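PDB 5JSC: putative acyl-CoA dehydrogenase from Burkholderia xenovorans, which is a putative member of the acyl-CoA dehydrogenase family of flavoproteins and binds flavin-adenine dinucleotide in an assembly of four chains. Local coordinates for residues 38-43 and 61-66; 93-98 and 108-113; 72-77 and 130-135; 23-28 and 321-326; 275-280 and 305-310. One frame throughout, in Å; residues are numbered along the deposited sequence.

Contact 1. Residues 38-43 and 61-66; sequences EAWCRA and VRELGA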
# COMPACT_ATOMS: atom_id res chain seq x y z
N GLU C 38 -15.68 -11.61 28.84
CA GLU C 38 -14.81 -12.71 28.41
C GLU C 38 -15.21 -14.03 29.05
O GLU C 38 -15.27 -15.07 28.38
CB GLU C 38 -13.34 -12.39 28.71
CG GLU C 38 -12.37 -13.55 28.45
CD GLU C 38 -12.32 -14.01 26.99
OE1 GLU C 38 -12.70 -13.24 26.09
OE2 GLU C 38 -11.88 -15.16 26.75
N ALA C 39 -15.48 -14.02 30.36
CA ALA C 39 -15.91 -15.23 31.03
C ALA C 39 -17.25 -15.72 30.48
O ALA C 39 -17.45 -16.94 30.32
CB ALA C 39 -16.02 -15.00 32.54
N TRP C 40 -18.17 -14.80 30.18
CA TRP C 40 -19.43 -15.20 29.58
C TRP C 40 -19.20 -15.89 28.24
O TRP C 40 -19.79 -16.93 27.95
CB TRP C 40 -20.36 -13.98 29.42
CG TRP C 40 -21.73 -14.37 28.88
CD1 TRP C 40 -22.85 -14.67 29.61
CD2 TRP C 40 -22.10 -14.54 27.50
NE1 TRP C 40 -23.89 -15.01 28.78
CE2 TRP C 40 -23.46 -14.93 27.48
CE3 TRP C 40 -21.43 -14.38 26.29
CZ2 TRP C 40 -24.14 -15.18 26.29
CZ3 TRP C 40 -22.11 -14.63 25.11
CH2 TRP C 40 -23.45 -15.03 25.12
N CYS C 41 -18.30 -15.33 27.42
CA CYS C 41 -17.99 -15.94 26.13
C CYS C 41 -17.40 -17.33 26.28
O CYS C 41 -17.78 -18.25 25.54
CB CYS C 41 -17.02 -15.05 25.36
SG CYS C 41 -17.75 -13.55 24.74
N ARG C 42 -16.46 -17.51 27.21
CA ARG C 42 -15.82 -18.81 27.37
C ARG C 42 -16.80 -19.87 27.83
O ARG C 42 -16.64 -21.05 27.49
CB ARG C 42 -14.65 -18.71 28.36
CG ARG C 42 -13.42 -18.08 27.75
CD ARG C 42 -12.33 -17.83 28.78
NE ARG C 42 -11.13 -17.29 28.14
CZ ARG C 42 -10.21 -16.55 28.75
NH1 ARG C 42 -9.16 -16.11 28.07
NH2 ARG C 42 -10.34 -16.24 30.04
N ALA C 43 -17.82 -19.48 28.57
CA ALA C 43 -18.77 -20.44 29.11
C ALA C 43 -19.97 -20.68 28.21
O ALA C 43 -20.61 -21.73 28.33
CB ALA C 43 -19.26 -19.98 30.48
N VAL C 61 -29.87 -13.28 21.95
CA VAL C 61 -30.48 -12.08 22.52
C VAL C 61 -31.04 -12.39 23.90
O VAL C 61 -30.84 -11.63 24.86
CB VAL C 61 -31.55 -11.50 21.58
CG1 VAL C 61 -32.35 -10.40 22.30
CG2 VAL C 61 -30.91 -10.94 20.31
N ARG C 62 -31.76 -13.51 24.03
CA ARG C 62 -32.31 -13.89 25.33
C ARG C 62 -31.21 -14.11 26.36
O ARG C 62 -31.33 -13.66 27.51
CB ARG C 62 -33.19 -15.13 25.19
CG ARG C 62 -34.39 -14.94 24.29
CD ARG C 62 -35.34 -16.13 24.36
NE ARG C 62 -34.72 -17.38 23.91
CZ ARG C 62 -34.97 -17.96 22.75
NH1 ARG C 62 -35.83 -17.42 21.90
NH2 ARG C 62 -34.36 -19.10 22.43
N GLU C 63 -30.14 -14.81 25.97
CA GLU C 63 -29.07 -15.14 26.91
C GLU C 63 -28.28 -13.90 27.31
O GLU C 63 -27.97 -13.71 28.49
CB GLU C 63 -28.13 -16.18 26.30
CG GLU C 63 -28.75 -17.54 26.08
CD GLU C 63 -27.79 -18.50 25.39
OE1 GLU C 63 -26.72 -18.04 24.93
OE2 GLU C 63 -28.11 -19.70 25.30
N LEU C 64 -27.90 -13.08 26.33
CA LEU C 64 -27.20 -11.84 26.64
C LEU C 64 -28.07 -10.94 27.50
O LEU C 64 -27.57 -10.29 28.43
CB LEU C 64 -26.80 -11.13 25.35
CG LEU C 64 -25.67 -11.77 24.55
CD1 LEU C 64 -25.64 -11.19 23.14
CD2 LEU C 64 -24.33 -11.57 25.23
N GLY C 65 -29.37 -10.92 27.22
CA GLY C 65 -30.28 -10.11 28.02
C GLY C 65 -30.34 -10.57 29.46
O GLY C 65 -30.23 -9.77 30.39
N ALA C 66 -30.49 -11.88 29.67
CA ALA C 66 -30.59 -12.42 31.02
C ALA C 66 -29.31 -12.19 31.81
O ALA C 66 -29.36 -12.03 33.03
CB ALA C 66 -30.92 -13.91 30.97
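Trp40 and Leu64 are the closest backbone points between two helical turns, with their CA atoms 9.0 Å apart. This is helix-to-helix packing within the N-terminal domain of the acyl-CoA dehydrogenase fold. It joins helix 28-44 to helix 53-66. The backbones stand well apart, and the Trp40 side chain spans much of the gap. Its CG is anti to the backbone N (chi1 -176°), and the six-membered ring reaches the other helix. Leu64 CD2 sits over one face of that ring in a CH-pi contact. Leu64 CD2 lies 3.7 Å from the centroid of the Trp40 six-membered ring, 17° off the normal. The nearest ring atom is Trp40 CH2, 3.6 Å from Leu64 CD2. Outside the pair, Trp69 meets the Trp40 ring edge-to-face, and Leu98 of helix 88-101 packs on it too. Glu63 approaches the indole obliquely and makes no hydrogen bond to it. Its carboxylate plane is turned 70° from the ring, and Glu63 OE1 comes to 4.1 Å from Trp40 CZ2.

Contact 2. Residues 93-98 and 108-113; sequences LLRETL and ALAMQG. With EDO (1,2-ethanediol), chain O.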
# COMPACT_ATOMS: atom_id res chain seq x y z
N LEU C 93 -16.15 -2.47 24.35
CA LEU C 93 -15.52 -3.66 24.93
C LEU C 93 -16.41 -4.89 24.76
O LEU C 93 -15.90 -6.01 24.55
CB LEU C 93 -15.21 -3.43 26.41
CG LEU C 93 -14.02 -2.50 26.69
CD1 LEU C 93 -14.00 -2.10 28.18
CD2 LEU C 93 -12.72 -3.18 26.31
N LEU C 94 -17.73 -4.72 24.86
CA LEU C 94 -18.63 -5.85 24.66
C LEU C 94 -18.56 -6.37 23.23
O LEU C 94 -18.39 -7.57 23.00
CB LEU C 94 -20.06 -5.46 25.03
CG LEU C 94 -20.29 -5.17 26.52
CD1 LEU C 94 -21.69 -4.62 26.73
CD2 LEU C 94 -20.07 -6.43 27.37
N ARG C 95 -18.69 -5.47 22.24
CA ARG C 95 -18.61 -5.93 20.85
C ARG C 95 -17.24 -6.48 20.53
O ARG C 95 -17.12 -7.51 19.83
CB ARG C 95 -18.96 -4.79 19.90
CG ARG C 95 -20.44 -4.47 19.81
CD ARG C 95 -20.76 -3.74 18.50
NE ARG C 95 -20.70 -4.64 17.34
CZ ARG C 95 -21.08 -4.29 16.11
NH1 ARG C 95 -21.52 -3.06 15.87
NH2 ARG C 95 -21.02 -5.18 15.12
N GLU C 96 -16.18 -5.83 21.00
CA GLU C 96 -14.83 -6.34 20.74
C GLU C 96 -14.67 -7.76 21.26
O GLU C 96 -14.20 -8.65 20.54
CB GLU C 96 -13.78 -5.42 21.36
CG GLU C 96 -12.38 -5.91 21.08
CD GLU C 96 -11.31 -5.21 21.87
OE1 GLU C 96 -11.49 -4.04 22.26
OE2 GLU C 96 -10.25 -5.83 22.09
N THR C 97 -15.08 -8.00 22.51
CA THR C 97 -14.91 -9.33 23.09
C THR C 97 -15.82 -10.34 22.42
O THR C 97 -15.39 -11.46 22.11
CB THR C 97 -15.18 -9.28 24.59
OG1 THR C 97 -14.36 -8.26 25.17
CG2 THR C 97 -14.85 -10.62 25.26
N LEU C 98 -17.08 -9.98 22.18
CA LEU C 98 -17.99 -10.91 21.52
C LEU C 98 -17.48 -11.27 20.13
O LEU C 98 -17.41 -12.45 19.78
CB LEU C 98 -19.39 -10.32 21.45
CG LEU C 98 -20.17 -10.30 22.77
CD1 LEU C 98 -21.38 -9.39 22.63
CD2 LEU C 98 -20.59 -11.71 23.18
N ALA C 108 -25.80 -10.00 17.54
CA ALA C 108 -26.97 -9.96 18.40
C ALA C 108 -26.90 -8.78 19.37
O ALA C 108 -27.87 -8.03 19.52
CB ALA C 108 -27.11 -11.27 19.16
N LEU C 109 -25.76 -8.60 20.03
CA LEU C 109 -25.66 -7.48 20.96
C LEU C 109 -25.69 -6.15 20.22
O LEU C 109 -26.37 -5.21 20.65
CB LEU C 109 -24.39 -7.60 21.80
CG LEU C 109 -24.27 -6.51 22.88
CD1 LEU C 109 -23.84 -7.07 24.25
CD2 LEU C 109 -23.30 -5.42 22.45
N ALA C 110 -24.97 -6.07 19.10
CA ALA C 110 -24.89 -4.83 18.34
C ALA C 110 -26.28 -4.32 17.96
O ALA C 110 -26.56 -3.12 18.07
CB ALA C 110 -24.05 -5.05 17.08
N MET C 111 -27.14 -5.21 17.48
CA MET C 111 -28.43 -4.76 16.98
C MET C 111 -29.38 -4.36 18.09
O MET C 111 -30.28 -3.54 17.85
CB MET C 111 -29.08 -5.83 16.10
CG MET C 111 -28.36 -6.01 14.78
SD MET C 111 -28.05 -4.46 13.91
CE MET C 111 -29.69 -3.72 13.89
N GLN C 112 -29.21 -4.89 19.30
CA GLN C 112 -29.99 -4.37 20.42
C GLN C 112 -29.62 -2.93 20.73
O GLN C 112 -30.46 -2.17 21.21
CB GLN C 112 -29.80 -5.25 21.65
CG GLN C 112 -30.32 -6.67 21.48
CD GLN C 112 -31.80 -6.70 21.14
OE1 GLN C 112 -32.17 -6.86 19.98
NE2 GLN C 112 -32.65 -6.53 22.16
N GLY C 113 -28.38 -2.54 20.46
CA GLY C 113 -27.96 -1.15 20.56
C GLY C 113 -28.43 -0.31 19.39
O GLY C 113 -29.22 0.62 19.56
C1 EDO O . -8.72 -2.79 24.07
O1 EDO O . -8.86 -3.27 22.74
C2 EDO O . -9.37 -3.77 25.04
O2 EDO O . -9.06 -5.11 24.67
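Leu109 faces Leu94, Arg95 and Leu98 across two nearly antiparallel helices. The axes of the two segments approach to 10.0 Å, and their directions differ by 156°. A single residue separates helix 88-101 from helix 103-122.

The apolar part centres on Leu109. With chi1 at -176°, its CG lies anti to the backbone N and the branch reaches toward the other helix. Leu98 CD1 touches Leu109 CB at 3.6 Å. Leu109 CD1 meets Leu94 CD1 at 4.1 Å, and Leu109 CD2 rests against Arg95 CG. Leu98 and Leu94 each cross Leu109 at about a right angle.

The second kind is a methyl against a guanidinium. Ala110 CB stands over the centre of the Arg95 group, 3.2 Å from Arg95 CZ. The bend at chi3 (73°) lays the flat group over this methyl. Its polar atoms bond elsewhere: Arg95 NE forms a salt bridge with Asp106, and Arg95 NH1 bonds to Ser264 OG of helix 250-286.

Away from the contact, Glu96 takes hydrogen bonds from 1,2-ethanediol, with Glu96 OE1 2.8 Å from EDO O1. It also forms a salt bridge with Arg274.

No hydrogen bond links the two segments. Apolar packing joins them, and the buried charge of Arg95 is met by Asp106, which probably makes its burial tolerable and keeps its flat group in place over Ala110.

Contact 3. Residues 72-77 and 130-135; sequences YGVGGV and RYLPRV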
# COMPACT_ATOMS: atom_id res chain seq x y z
N TYR C 72 -26.09 -2.13 28.49
CA TYR C 72 -25.11 -1.09 28.18
C TYR C 72 -25.44 -0.33 26.91
O TYR C 72 -24.99 0.81 26.76
CB TYR C 72 -23.71 -1.71 28.08
CG TYR C 72 -23.24 -2.16 29.43
CD1 TYR C 72 -22.63 -1.26 30.31
CD2 TYR C 72 -23.44 -3.47 29.87
CE1 TYR C 72 -22.21 -1.66 31.56
CE2 TYR C 72 -23.03 -3.87 31.13
CZ TYR C 72 -22.42 -2.96 31.97
OH TYR C 72 -22.01 -3.34 33.22
N GLY C 73 -26.24 -0.90 26.01
CA GLY C 73 -26.59 -0.24 24.78
C GLY C 73 -27.85 0.59 24.84
O GLY C 73 -28.24 1.17 23.82
N VAL C 74 -28.48 0.67 26.01
CA VAL C 74 -29.73 1.39 26.22
C VAL C 74 -29.46 2.56 27.15
O VAL C 74 -28.79 2.39 28.18
CB VAL C 74 -30.81 0.46 26.81
CG1 VAL C 74 -32.00 1.25 27.31
CG2 VAL C 74 -31.23 -0.58 25.76
N GLY C 75 -29.98 3.74 26.81
CA GLY C 75 -29.81 4.91 27.65
C GLY C 75 -31.01 5.14 28.55
O GLY C 75 -32.15 5.26 28.08
N GLY C 76 -30.74 5.25 29.85
CA GLY C 76 -31.77 5.62 30.82
C GLY C 76 -31.99 4.54 31.85
O GLY C 76 -32.54 3.48 31.54
N VAL C 77 -31.58 4.80 33.10
CA VAL C 77 -31.71 3.78 34.14
C VAL C 77 -33.17 3.41 34.35
O VAL C 77 -33.50 2.24 34.58
CB VAL C 77 -31.05 4.28 35.43
CG1 VAL C 77 -31.34 3.33 36.58
CG2 VAL C 77 -29.55 4.41 35.22
N ARG C 130 -42.19 1.67 26.68
CA ARG C 130 -42.73 0.51 25.98
C ARG C 130 -41.63 -0.36 25.39
O ARG C 130 -41.75 -1.59 25.40
CB ARG C 130 -43.71 0.96 24.89
CG ARG C 130 -44.19 -0.17 23.98
CD ARG C 130 -45.29 0.31 23.03
NE ARG C 130 -45.59 -0.66 21.98
CZ ARG C 130 -46.36 -1.73 22.13
NH1 ARG C 130 -46.93 -1.99 23.30
NH2 ARG C 130 -46.57 -2.55 21.11
N TYR C 131 -40.56 0.24 24.89
CA TYR C 131 -39.58 -0.52 24.11
C TYR C 131 -38.27 -0.79 24.83
O TYR C 131 -37.74 -1.89 24.71
CB TYR C 131 -39.30 0.19 22.77
CG TYR C 131 -40.53 0.19 21.90
CD1 TYR C 131 -40.89 -0.94 21.18
CD2 TYR C 131 -41.36 1.30 21.84
CE1 TYR C 131 -42.04 -0.96 20.41
CE2 TYR C 131 -42.51 1.30 21.06
CZ TYR C 131 -42.84 0.16 20.35
OH TYR C 131 -43.97 0.15 19.58
N LEU C 132 -37.74 0.18 25.57
CA LEU C 132 -36.36 0.02 26.03
C LEU C 132 -36.18 -1.06 27.10
O LEU C 132 -35.16 -1.77 27.06
CB LEU C 132 -35.80 1.35 26.53
CG LEU C 132 -35.64 2.37 25.40
CD1 LEU C 132 -35.00 3.65 25.96
CD2 LEU C 132 -34.80 1.84 24.21
N PRO C 133 -37.09 -1.24 28.06
CA PRO C 133 -36.86 -2.31 29.05
C PRO C 133 -36.79 -3.69 28.42
O PRO C 133 -36.00 -4.53 28.86
CB PRO C 133 -38.05 -2.17 30.00
CG PRO C 133 -38.41 -0.74 29.91
CD PRO C 133 -38.24 -0.40 28.46
N ARG C 134 -37.61 -3.94 27.39
CA ARG C 134 -37.59 -5.24 26.72
C ARG C 134 -36.36 -5.41 25.84
O ARG C 134 -35.85 -6.52 25.71
CB ARG C 134 -38.86 -5.43 25.89
N VAL C 135 -35.88 -4.33 25.23
CA VAL C 135 -34.60 -4.39 24.53
C VAL C 135 -33.50 -4.75 25.52
O VAL C 135 -32.67 -5.64 25.28
CB VAL C 135 -34.29 -3.05 23.82
CG1 VAL C 135 -32.83 -3.01 23.34
CG2 VAL C 135 -35.25 -2.83 22.64
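Val74 meets Leu132 and Val135 with one methyl each. Val74 CG1 lies 3.9 Å from Leu132 CB, and Val74 CG2 lies 3.8 Å from Val135 CG1. The valine has CG1 anti to its backbone N (chi1 168°), which spreads its two methyls over residues three apart on the helix. Leu132 extends past Val74 to Gly75, where Leu132 CD1 comes to 3.9 Å from Gly75 O. The contact is mostly apolar, with no hydrogen bond across it.

The next shell fixes both sides. Gly75 N bonds to Ser120 OG of helix 103-122, and Gln112 NE2 of the same helix bonds to Val135 O. Next to Leu132, Arg130 NE donates to Tyr131 OH at 3.0 Å, in the guanidinium plane and with an N-H...O angle of 163°. Asp208 bonds to both of those side chains, linking this turn to strand 202-208.

The arrangement is loop-on-helix packing in the N-terminal helical domain of the acyl-CoA dehydrogenase fold, where the loop after helix 53-66 lies against helix 125-136.

Contact 4. Residues 23-28 and 321-326; sequences WPFFEP and AAWLRD
Phe25 rests on Trp323, and the two rings make up most of this contact. The Phe25 side chain has CG anti to its carbonyl carbon. This chi1 (-71°) places the ring by the helix, and the ring's own rotation turns CD1 to it. Trp323 takes the other course. Its CG is anti to the backbone N (chi1 167°), and the indole extends from helix 298-325 toward the loop. The side chains cross at about a right angle.

Phe25 CD1 makes the closest approach, 3.5 Å from Trp323 CB. The same atom is 3.6 Å from Trp323 CG. Further along, Phe25 CE1 reaches Trp323 CE3 at 4.1 Å. The Phe25 ring and the five-membered ring of Trp323 are inclined at 51°, with centroids 5.4 Å apart. Trp323 CD1 also lies 3.7 Å from the backbone O of Phe25. The loop contains a type I beta turn, with Phe26 N bonded to Trp23 O at 3.0 Å.

A second subunit packs against the pair. Its own Phe25 meets this Phe25 edge-to-face, and its Pro24 packs on Trp323, so the aromatic pair belongs to a subunit interface. Within the chain, the loop leads into helix 28-44 and lies beside the C-terminal end of helix 298-325. Helix 88-101 joins both sides, with Arg89 bonding to Phe25 O and forming a salt bridge with Asp326.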
# COMPACT_ATOMS: atom_id res chain seq x y z
N TRP C 23 -4.77 1.26 29.67
CA TRP C 23 -4.74 2.62 29.15
C TRP C 23 -5.65 3.52 29.97
O TRP C 23 -6.73 3.09 30.41
CB TRP C 23 -5.20 2.68 27.69
CG TRP C 23 -4.35 1.93 26.73
CD1 TRP C 23 -3.07 1.50 26.92
CD2 TRP C 23 -4.73 1.52 25.42
NE1 TRP C 23 -2.63 0.84 25.79
CE2 TRP C 23 -3.64 0.83 24.86
CE3 TRP C 23 -5.91 1.64 24.67
CZ2 TRP C 23 -3.67 0.29 23.57
CZ3 TRP C 23 -5.94 1.10 23.39
CH2 TRP C 23 -4.83 0.43 22.86
N PRO C 24 -5.27 4.79 30.17
CA PRO C 24 -6.09 5.71 30.96
C PRO C 24 -7.36 6.16 30.26
O PRO C 24 -8.13 6.95 30.83
CB PRO C 24 -5.14 6.88 31.24
CG PRO C 24 -4.13 6.82 30.14
CD PRO C 24 -3.97 5.37 29.80
N PHE C 25 -7.60 5.70 29.03
CA PHE C 25 -8.93 5.80 28.45
C PHE C 25 -9.96 5.02 29.25
O PHE C 25 -11.16 5.31 29.14
CB PHE C 25 -8.95 5.27 27.01
CG PHE C 25 -8.24 6.13 26.01
CD1 PHE C 25 -8.51 7.49 25.91
CD2 PHE C 25 -7.34 5.57 25.12
CE1 PHE C 25 -7.88 8.27 24.96
CE2 PHE C 25 -6.70 6.35 24.17
CZ PHE C 25 -6.96 7.70 24.09
N PHE C 26 -9.54 4.02 30.02
CA PHE C 26 -10.45 3.12 30.71
C PHE C 26 -10.53 3.43 32.19
O PHE C 26 -9.57 3.91 32.80
CB PHE C 26 -10.02 1.66 30.56
CG PHE C 26 -10.10 1.15 29.15
CD1 PHE C 26 -11.34 0.99 28.55
CD2 PHE C 26 -8.95 0.84 28.44
CE1 PHE C 26 -11.43 0.51 27.25
CE2 PHE C 26 -9.03 0.37 27.13
CZ PHE C 26 -10.27 0.21 26.53
N GLU C 27 -11.68 3.13 32.78
CA GLU C 27 -11.91 3.16 34.21
C GLU C 27 -11.88 1.75 34.78
O GLU C 27 -11.98 0.78 34.03
CB GLU C 27 -13.25 3.83 34.52
CG GLU C 27 -13.23 5.30 34.21
CD GLU C 27 -12.21 6.05 35.05
OE1 GLU C 27 -12.00 5.65 36.22
OE2 GLU C 27 -11.60 7.01 34.55
N PRO C 28 -11.73 1.60 36.10
CA PRO C 28 -11.74 0.24 36.68
C PRO C 28 -12.96 -0.57 36.29
O PRO C 28 -12.84 -1.78 36.04
CB PRO C 28 -11.68 0.51 38.19
CG PRO C 28 -10.91 1.78 38.29
CD PRO C 28 -11.35 2.61 37.11
N ALA C 321 -12.00 7.42 20.48
CA ALA C 321 -13.33 7.88 20.12
C ALA C 321 -14.35 7.56 21.21
O ALA C 321 -15.20 8.41 21.53
CB ALA C 321 -13.77 7.26 18.79
N ALA C 322 -14.28 6.36 21.78
CA ALA C 322 -15.25 6.00 22.81
C ALA C 322 -15.06 6.84 24.07
O ALA C 322 -16.03 7.35 24.64
CB ALA C 322 -15.16 4.51 23.13
N TRP C 323 -13.80 7.03 24.48
CA TRP C 323 -13.52 7.89 25.63
C TRP C 323 -14.03 9.31 25.38
O TRP C 323 -14.64 9.93 26.26
CB TRP C 323 -12.02 7.89 25.92
CG TRP C 323 -11.60 8.97 26.87
CD1 TRP C 323 -11.59 8.91 28.24
CD2 TRP C 323 -11.17 10.28 26.52
NE1 TRP C 323 -11.17 10.11 28.76
CE2 TRP C 323 -10.90 10.97 27.73
CE3 TRP C 323 -10.97 10.95 25.30
CZ2 TRP C 323 -10.45 12.29 27.75
CZ3 TRP C 323 -10.52 12.27 25.33
CH2 TRP C 323 -10.26 12.92 26.55
N LEU C 324 -13.79 9.84 24.17
CA LEU C 324 -14.19 11.20 23.87
C LEU C 324 -15.71 11.36 23.90
O LEU C 324 -16.23 12.33 24.47
CB LEU C 324 -13.62 11.62 22.51
CG LEU C 324 -13.92 13.04 22.06
CD1 LEU C 324 -13.50 14.06 23.13
CD2 LEU C 324 -13.22 13.32 20.72
N ARG C 325 -16.44 10.42 23.30
CA ARG C 325 -17.89 10.49 23.36
C ARG C 325 -18.37 10.41 24.80
O ARG C 325 -19.35 11.09 25.18
CB ARG C 325 -18.53 9.37 22.53
CG ARG C 325 -20.01 9.60 22.32
CD ARG C 325 -20.78 8.41 21.75
NE ARG C 325 -22.19 8.70 21.92
CZ ARG C 325 -22.96 8.27 22.92
NH1 ARG C 325 -22.49 7.42 23.82
NH2 ARG C 325 -24.22 8.64 22.98
N ASP C 326 -17.68 9.64 25.63
CA ASP C 326 -18.03 9.51 27.04
C ASP C 326 -17.65 10.73 27.88
O ASP C 326 -17.94 10.76 29.08
CB ASP C 326 -17.37 8.25 27.62
CG ASP C 326 -18.01 6.97 27.08
OD1 ASP C 326 -19.13 7.05 26.52
OD2 ASP C 326 -17.41 5.89 27.23

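Contact 5. Residues 275-280 and 305-310; sequences HAMAEG and AQMALT. With SO4 (sulfate ion), chain P.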
# COMPACT_ATOMS: atom_id res chain seq x y z
N HIS C 275 -8.83 -12.00 17.08
CA HIS C 275 -8.96 -13.45 16.89
C HIS C 275 -7.99 -13.93 15.81
O HIS C 275 -7.28 -14.93 16.00
CB HIS C 275 -10.41 -13.79 16.54
CG HIS C 275 -10.72 -15.25 16.60
ND1 HIS C 275 -11.99 -15.75 16.36
CD2 HIS C 275 -9.94 -16.33 16.85
CE1 HIS C 275 -11.97 -17.07 16.48
NE2 HIS C 275 -10.75 -17.44 16.78
N ALA C 276 -7.93 -13.21 14.69
CA ALA C 276 -7.00 -13.60 13.62
C ALA C 276 -5.55 -13.54 14.10
O ALA C 276 -4.73 -14.39 13.73
CB ALA C 276 -7.20 -12.69 12.40
N MET C 277 -5.21 -12.51 14.88
CA MET C 277 -3.86 -12.38 15.42
C MET C 277 -3.50 -13.59 16.27
O MET C 277 -2.40 -14.14 16.15
CB MET C 277 -3.76 -11.10 16.26
CG MET C 277 -2.40 -10.84 16.88
SD MET C 277 -1.32 -10.00 15.70
CE MET C 277 -0.02 -11.16 15.43
N ALA C 278 -4.40 -14.00 17.17
CA ALA C 278 -4.12 -15.17 17.99
C ALA C 278 -3.90 -16.41 17.14
O ALA C 278 -2.97 -17.19 17.38
CB ALA C 278 -5.25 -15.38 19.00
N GLU C 279 -4.75 -16.61 16.12
CA GLU C 279 -4.57 -17.75 15.23
C GLU C 279 -3.23 -17.67 14.50
O GLU C 279 -2.54 -18.69 14.35
CB GLU C 279 -5.72 -17.81 14.22
CG GLU C 279 -7.09 -17.97 14.84
CD GLU C 279 -7.36 -19.36 15.34
OE1 GLU C 279 -6.80 -20.32 14.78
OE2 GLU C 279 -8.16 -19.50 16.28
N GLY C 280 -2.88 -16.47 14.03
CA GLY C 280 -1.67 -16.32 13.23
C GLY C 280 -0.40 -16.55 14.03
O GLY C 280 0.51 -17.24 13.57
N ALA C 305 4.27 -8.57 12.93
CA ALA C 305 4.48 -7.23 13.47
C ALA C 305 3.46 -6.25 12.92
O ALA C 305 2.89 -5.44 13.67
CB ALA C 305 5.89 -6.74 13.17
N GLN C 306 3.21 -6.31 11.61
CA GLN C 306 2.25 -5.39 11.00
C GLN C 306 0.84 -5.69 11.45
O GLN C 306 0.04 -4.77 11.65
CB GLN C 306 2.35 -5.44 9.47
CG GLN C 306 1.30 -4.56 8.78
CD GLN C 306 1.47 -3.07 9.06
OE1 GLN C 306 0.62 -2.44 9.72
NE2 GLN C 306 2.54 -2.49 8.55
N MET C 307 0.51 -6.98 11.63
CA MET C 307 -0.79 -7.33 12.19
C MET C 307 -0.96 -6.67 13.56
O MET C 307 -1.99 -6.04 13.83
CB MET C 307 -0.93 -8.85 12.29
CG MET C 307 -0.98 -9.53 10.92
SD MET C 307 -0.67 -11.31 11.00
CE MET C 307 -2.15 -11.85 11.84
N ALA C 308 0.06 -6.79 14.41
CA ALA C 308 -0.01 -6.23 15.75
C ALA C 308 -0.06 -4.70 15.73
O ALA C 308 -0.76 -4.08 16.54
CB ALA C 308 1.18 -6.72 16.57
N LEU C 309 0.71 -4.08 14.83
CA LEU C 309 0.68 -2.63 14.70
C LEU C 309 -0.70 -2.14 14.30
O LEU C 309 -1.24 -1.19 14.89
CB LEU C 309 1.73 -2.19 13.67
CG LEU C 309 1.81 -0.68 13.40
CD1 LEU C 309 2.14 0.06 14.69
CD2 LEU C 309 2.83 -0.38 12.31
N THR C 310 -1.30 -2.79 13.30
CA THR C 310 -2.64 -2.42 12.87
C THR C 310 -3.64 -2.58 14.00
O THR C 310 -4.51 -1.73 14.20
CB THR C 310 -3.03 -3.25 11.65
OG1 THR C 310 -2.21 -2.84 10.55
CG2 THR C 310 -4.49 -3.04 11.29
S SO4 P . -1.41 0.77 10.59
O1 SO4 P . -1.34 0.73 12.05
O2 SO4 P . -1.79 2.11 10.15
O3 SO4 P . -2.41 -0.20 10.12
O4 SO4 P . -0.08 0.46 10.06
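Ala276 O accepts the backbone N-H of Gly280 at 2.8 Å, and Met307 CE of the facing helix lies 4.1 Å from the same oxygen. Helix 250-286 and helix 298-325 run nearly antiparallel here, the axes of the two segments approaching to 10.4 Å with a crossing angle of -158°. Met277 and Met307 face each other where the backbones are nearest, their CA atoms 6.7 Å apart.

Met277 CG is anti to the backbone N (chi1 -179°), and the chain then bends at chi2 and chi3. The bends bring its sulfur over the start of the opposite side chain. Met277 SD sits 3.6 Å from Met307 CB and 4.2 Å from Ala308 CB. Met307 answers in the other direction. Its end bends at chi3 (69°), and Met307 CE comes 4.0 Å from Met277 CA. Gly280, with no side chain, faces Met307 CE. Each methionine thus meets the other near its base, the two side chains crossing at a slant.

On another side of helix 298-325, Thr310 OG1 is 2.7 Å from O3 of a sulfate ion. The sulfate, probably from the crystallisation liquor, is hydrogen-bonded to Ser313 and to His341 of a second subunit. Ala308 packs on Leu396 of that subunit. Within its own chain Met307 packs on Ala352 of helix 332-356. This is antiparallel helix packing in the C-terminal helical domain of the acyl-CoA dehydrogenase fold.

Contacts 1, 2 and 3 all lie in the N-terminal helical domain and share neighbouring helices. Along the chain, contact 1 closes before contacts 2 and 3 open, contact 2 falls within the span of contact 3, contact 5 comes later, and contact 4 spans them all. Contacts 1 and 2 have centres about 11 Å apart and touch, as Trp40 packs on Leu98. Contacts 2 and 3, centres about 15 Å apart, are joined by Gln112 and Val135. Contact 4 touches contact 2 through Phe26 and Leu93. It shares helix 298-325 with contact 5, and both touch the second subunit. Helix and loop packing thus connects the two helical domains and reaches the subunit interface.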